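PDB 3NUT: precorrin-3 methylase from Rhodobacter capsulatus, which probably transfers a methyl group from S-adenosyl-L-methionine to a precorrin intermediate on the pathway to adenosylcobalamin. Local coordinates for residues 9-14 with 81-86. Sequence-based numbering, arbitrary orientation.
Sequences GWVTVA and VVVVSS. With SAH (S-adenosyl-L-homocysteine), chain E.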
ATOM      1  N   GLY A   9      28.782   8.233   5.749  1.00 36.21           N
ATOM      2  CA  GLY A   9      27.890   7.198   5.233  1.00 33.40           C
ATOM      3  C   GLY A   9      26.412   7.348   5.537  1.00 31.84           C
ATOM      4  O   GLY A   9      25.966   8.351   6.088  1.00 31.46           O
ATOM      5  N   TRP A  10      25.637   6.336   5.166  1.00 30.40           N
ATOM      6  CA  TRP A  10      24.238   6.328   5.508  1.00 28.80           C
ATOM      7  C   TRP A  10      23.633   4.935   5.524  1.00 28.53           C
ATOM      8  O   TRP A  10      24.292   3.962   5.223  1.00 28.37           O
ATOM      9  CB  TRP A  10      23.464   7.224   4.555  1.00 28.89           C
ATOM     10  CG  TRP A  10      23.843   7.176   3.089  1.00 28.28           C
ATOM     11  CD1 TRP A  10      24.459   8.164   2.377  1.00 27.95           C
ATOM     12  CD2 TRP A  10      23.558   6.128   2.151  1.00 28.07           C
ATOM     13  NE1 TRP A  10      24.586   7.800   1.060  1.00 27.47           N
ATOM     14  CE2 TRP A  10      24.030   6.562   0.883  1.00 28.52           C
ATOM     15  CE3 TRP A  10      22.943   4.873   2.251  1.00 27.02           C
ATOM     16  CZ2 TRP A  10      23.923   5.770  -0.288  1.00 28.84           C
ATOM     17  CZ3 TRP A  10      22.841   4.079   1.096  1.00 28.63           C
ATOM     18  CH2 TRP A  10      23.344   4.532  -0.161  1.00 29.29           C
ATOM     19  N   VAL A  11      22.359   4.849   5.871  1.00 28.24           N
ATOM     20  CA  VAL A  11      21.660   3.575   5.863  1.00 27.07           C
ATOM     21  C   VAL A  11      20.388   3.852   5.082  1.00 27.20           C
ATOM     22  O   VAL A  11      19.608   4.738   5.431  1.00 27.26           O
ATOM     23  CB  VAL A  11      21.293   3.091   7.307  1.00 26.93           C
ATOM     24  CG1 VAL A  11      20.438   1.848   7.284  1.00 24.37           C
ATOM     25  CG2 VAL A  11      22.542   2.866   8.171  1.00 26.36           C
ATOM     26  N   THR A  12      20.173   3.093   4.027  1.00 26.42           N
ATOM     27  CA  THR A  12      18.937   3.197   3.307  1.00 26.48           C
ATOM     28  C   THR A  12      18.210   1.882   3.528  1.00 26.35           C
ATOM     29  O   THR A  12      18.797   0.804   3.418  1.00 27.57           O
ATOM     30  CB  THR A  12      19.210   3.423   1.793  1.00 26.81           C
ATOM     31  OG1 THR A  12      19.734   4.741   1.591  1.00 27.60           O
ATOM     32  CG2 THR A  12      17.905   3.263   0.965  1.00 27.13           C
ATOM     33  N   VAL A  13      16.933   1.943   3.849  1.00 25.79           N
ATOM     34  CA  VAL A  13      16.139   0.735   3.857  1.00 24.62           C
ATOM     35  C   VAL A  13      15.309   0.792   2.582  1.00 23.84           C
ATOM     36  O   VAL A  13      14.574   1.739   2.389  1.00 24.51           O
ATOM     37  CB  VAL A  13      15.268   0.639   5.115  1.00 24.83           C
ATOM     38  CG1 VAL A  13      14.562  -0.726   5.164  1.00 24.42           C
ATOM     39  CG2 VAL A  13      16.137   0.798   6.323  1.00 22.32           C
ATOM     40  N   ALA A  14      15.458  -0.200   1.711  1.00 22.90           N
ATOM     41  CA  ALA A  14      14.898  -0.153   0.373  1.00 22.23           C
ATOM     42  C   ALA A  14      13.975  -1.325   0.049  1.00 22.63           C
ATOM     43  O   ALA A  14      14.379  -2.492   0.189  1.00 23.29           O
ATOM     44  CB  ALA A  14      16.048  -0.117  -0.644  1.00 22.14           C
ATOM     45  N   VAL A  81      25.118   1.989   3.280  1.00 27.05           N
ATOM     46  CA  VAL A  81      24.502   0.710   3.584  1.00 26.20           C
ATOM     47  C   VAL A  81      23.063   0.719   3.104  1.00 25.79           C
ATOM     48  O   VAL A  81      22.277   1.565   3.522  1.00 25.32           O
ATOM     49  CB  VAL A  81      24.534   0.414   5.107  1.00 26.47           C
ATOM     50  CG1 VAL A  81      24.138  -1.006   5.402  1.00 26.10           C
ATOM     51  CG2 VAL A  81      25.957   0.695   5.700  1.00 26.97           C
ATOM     52  N   VAL A  82      22.728  -0.213   2.205  1.00 24.62           N
ATOM     53  CA  VAL A  82      21.345  -0.426   1.814  1.00 23.55           C
ATOM     54  C   VAL A  82      20.858  -1.688   2.503  1.00 24.24           C
ATOM     55  O   VAL A  82      21.421  -2.760   2.322  1.00 22.54           O
ATOM     56  CB  VAL A  82      21.171  -0.611   0.273  1.00 24.09           C
ATOM     57  CG1 VAL A  82      19.695  -0.926  -0.072  1.00 21.67           C
ATOM     58  CG2 VAL A  82      21.663   0.647  -0.504  1.00 23.41           C
ATOM     59  N   VAL A  83      19.801  -1.561   3.291  1.00 24.69           N
ATOM     60  CA  VAL A  83      19.214  -2.727   3.926  1.00 25.17           C
ATOM     61  C   VAL A  83      17.991  -3.033   3.071  1.00 25.75           C
ATOM     62  O   VAL A  83      17.158  -2.151   2.809  1.00 25.24           O
ATOM     63  CB  VAL A  83      18.798  -2.439   5.394  1.00 25.64           C
ATOM     64  CG1 VAL A  83      18.012  -3.617   5.973  1.00 25.80           C
ATOM     65  CG2 VAL A  83      20.018  -2.079   6.257  1.00 24.55           C
ATOM     66  N   VAL A  84      17.869  -4.268   2.610  1.00 25.63           N
ATOM     67  CA  VAL A  84      16.786  -4.567   1.676  1.00 25.76           C
ATOM     68  C   VAL A  84      15.611  -5.347   2.301  1.00 26.49           C
ATOM     69  O   VAL A  84      15.813  -6.231   3.131  1.00 25.81           O
ATOM     70  CB  VAL A  84      17.322  -5.240   0.384  1.00 26.21           C
ATOM     71  CG1 VAL A  84      18.083  -4.207  -0.466  1.00 25.13           C
ATOM     72  CG2 VAL A  84      18.251  -6.450   0.713  1.00 24.94           C
ATOM     73  N   SER A  85      14.390  -4.999   1.884  1.00 26.53           N
ATOM     74  CA  SER A  85      13.185  -5.759   2.198  1.00 27.20           C
ATOM     75  C   SER A  85      12.398  -6.038   0.952  1.00 27.00           C
ATOM     76  O   SER A  85      12.346  -5.211   0.046  1.00 27.54           O
ATOM     77  CB  SER A  85      12.276  -4.946   3.104  1.00 26.64           C
ATOM     78  OG  SER A  85      12.732  -5.061   4.435  1.00 32.29           O
ATOM     79  N   SER A  86      11.701  -7.157   0.924  1.00 27.01           N
ATOM     80  CA  SER A  86      10.753  -7.378  -0.167  1.00 27.16           C
ATOM     81  C   SER A  86       9.623  -6.361   0.008  1.00 26.39           C
ATOM     82  O   SER A  86       9.453  -5.806   1.104  1.00 25.87           O
ATOM     83  CB  SER A  86      10.229  -8.829  -0.176  1.00 26.41           C
ATOM     84  OG  SER A  86       9.441  -9.049   0.973  1.00 27.08           O
TER
HETATM   85  N   SAH E1501       7.440  -5.735   3.261  1.00 37.11           N
HETATM   86  CA  SAH E1501       6.634  -6.831   2.640  1.00 37.66           C
HETATM   87  CB  SAH E1501       5.897  -7.645   3.714  1.00 38.01           C
HETATM   88  CG  SAH E1501       6.852  -8.569   4.470  1.00 41.03           C
HETATM   89  SD  SAH E1501       6.031  -9.917   5.288  1.00 46.62           S
HETATM   90  C   SAH E1501       5.664  -6.145   1.749  1.00 37.20           C
HETATM   91  O   SAH E1501       5.606  -4.933   1.903  1.00 37.07           O
HETATM   92  OXT SAH E1501       4.944  -6.708   0.900  1.00 36.04           O
HETATM   93  C5' SAH E1501       6.137 -11.212   4.073  1.00 45.29           C
HETATM   94  C4' SAH E1501       4.736 -11.690   3.641  1.00 44.43           C
HETATM   95  O4' SAH E1501       4.243 -10.829   2.606  1.00 43.89           O
HETATM   96  C3' SAH E1501       4.639 -13.108   3.059  1.00 43.67           C
HETATM   97  O3' SAH E1501       4.360 -14.128   4.029  1.00 46.00           O
HETATM   98  C2' SAH E1501       3.462 -13.011   2.112  1.00 42.87           C
HETATM   99  O2' SAH E1501       2.202 -13.089   2.810  1.00 41.92           O
HETATM  100  C1' SAH E1501       3.584 -11.594   1.586  1.00 41.15           C
HETATM  101  N9  SAH E1501       4.322 -11.547   0.302  1.00 38.13           N
HETATM  102  C8  SAH E1501       5.536 -11.003   0.079  1.00 37.86           C
HETATM  103  N7  SAH E1501       5.877 -11.136  -1.240  1.00 38.37           N
HETATM  104  C5  SAH E1501       4.868 -11.775  -1.884  1.00 35.89           C
HETATM  105  C6  SAH E1501       4.559 -12.231  -3.274  1.00 38.11           C
HETATM  106  N6  SAH E1501       5.422 -12.043  -4.305  1.00 38.31           N
HETATM  107  N1  SAH E1501       3.381 -12.864  -3.501  1.00 36.38           N
HETATM  108  C2  SAH E1501       2.498 -13.075  -2.503  1.00 36.43           C
HETATM  109  N3  SAH E1501       2.718 -12.686  -1.224  1.00 36.76           N
HETATM  110  C4  SAH E1501       3.858 -12.047  -0.856  1.00 36.77           C
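Five backbone hydrogen bonds join strand 10-14 to strand 81-85, running from one strand to the other and back. The central three are the shortest and arrive nearly along the C=O axis: Thr12 N to Val81 O at 2.6 Å, Val83 N to Thr12 O at 2.6 Å, and Ala14 N to Val83 O. At the two ends, Val81 N on Trp10 O and Ser85 N on Ala14 O, the donor sits some 30° out of the carbonyl plane, yet the N-H still points well at the oxygen. Val81 O, Thr12 O and Val83 O each also take a CA-H contact, from Val11, Val82 and Val13 respectively, the first at 3.1 Å between Val11 CA and Val81 O. The N-to-C directions of the segments differ by 19°, so the pairing is parallel; the nearest CA atoms put Val11 beside Val81 and Ala14 beside Val84.

On the face of the sheet that carries Val11, Val13, Val81 and Val83, Val11 and Val83 lie side by side and point the same way; Val11 CG1, anti to its backbone N (chi1 174°), meets Val83 CG2 at 4.1 Å. These four valines face helices 65-76 and 94-104, touching Ala71 and Leu98 among others. On the other face Val82 reaches in two directions: its CG1 lies 3.8 Å from Ala14 CB, while its CG2 comes in the plane of the Trp10 indole, at the ring edge, 4.0 Å from CZ3. The indole makes a cation-pi contact with Arg114 of the adjoining strand 113-116.

Beyond the last pair, Ser86 O accepts a 3.0 Å hydrogen bond from the amino N of S-adenosyl-L-homocysteine. The two are neighbouring inner strands of a parallel, helix-covered alpha/beta sheet in a tetrapyrrole methylase, with S-adenosyl-L-homocysteine, the demethylated form of the methyl donor, bound beyond the C-terminal end of strand 80-85.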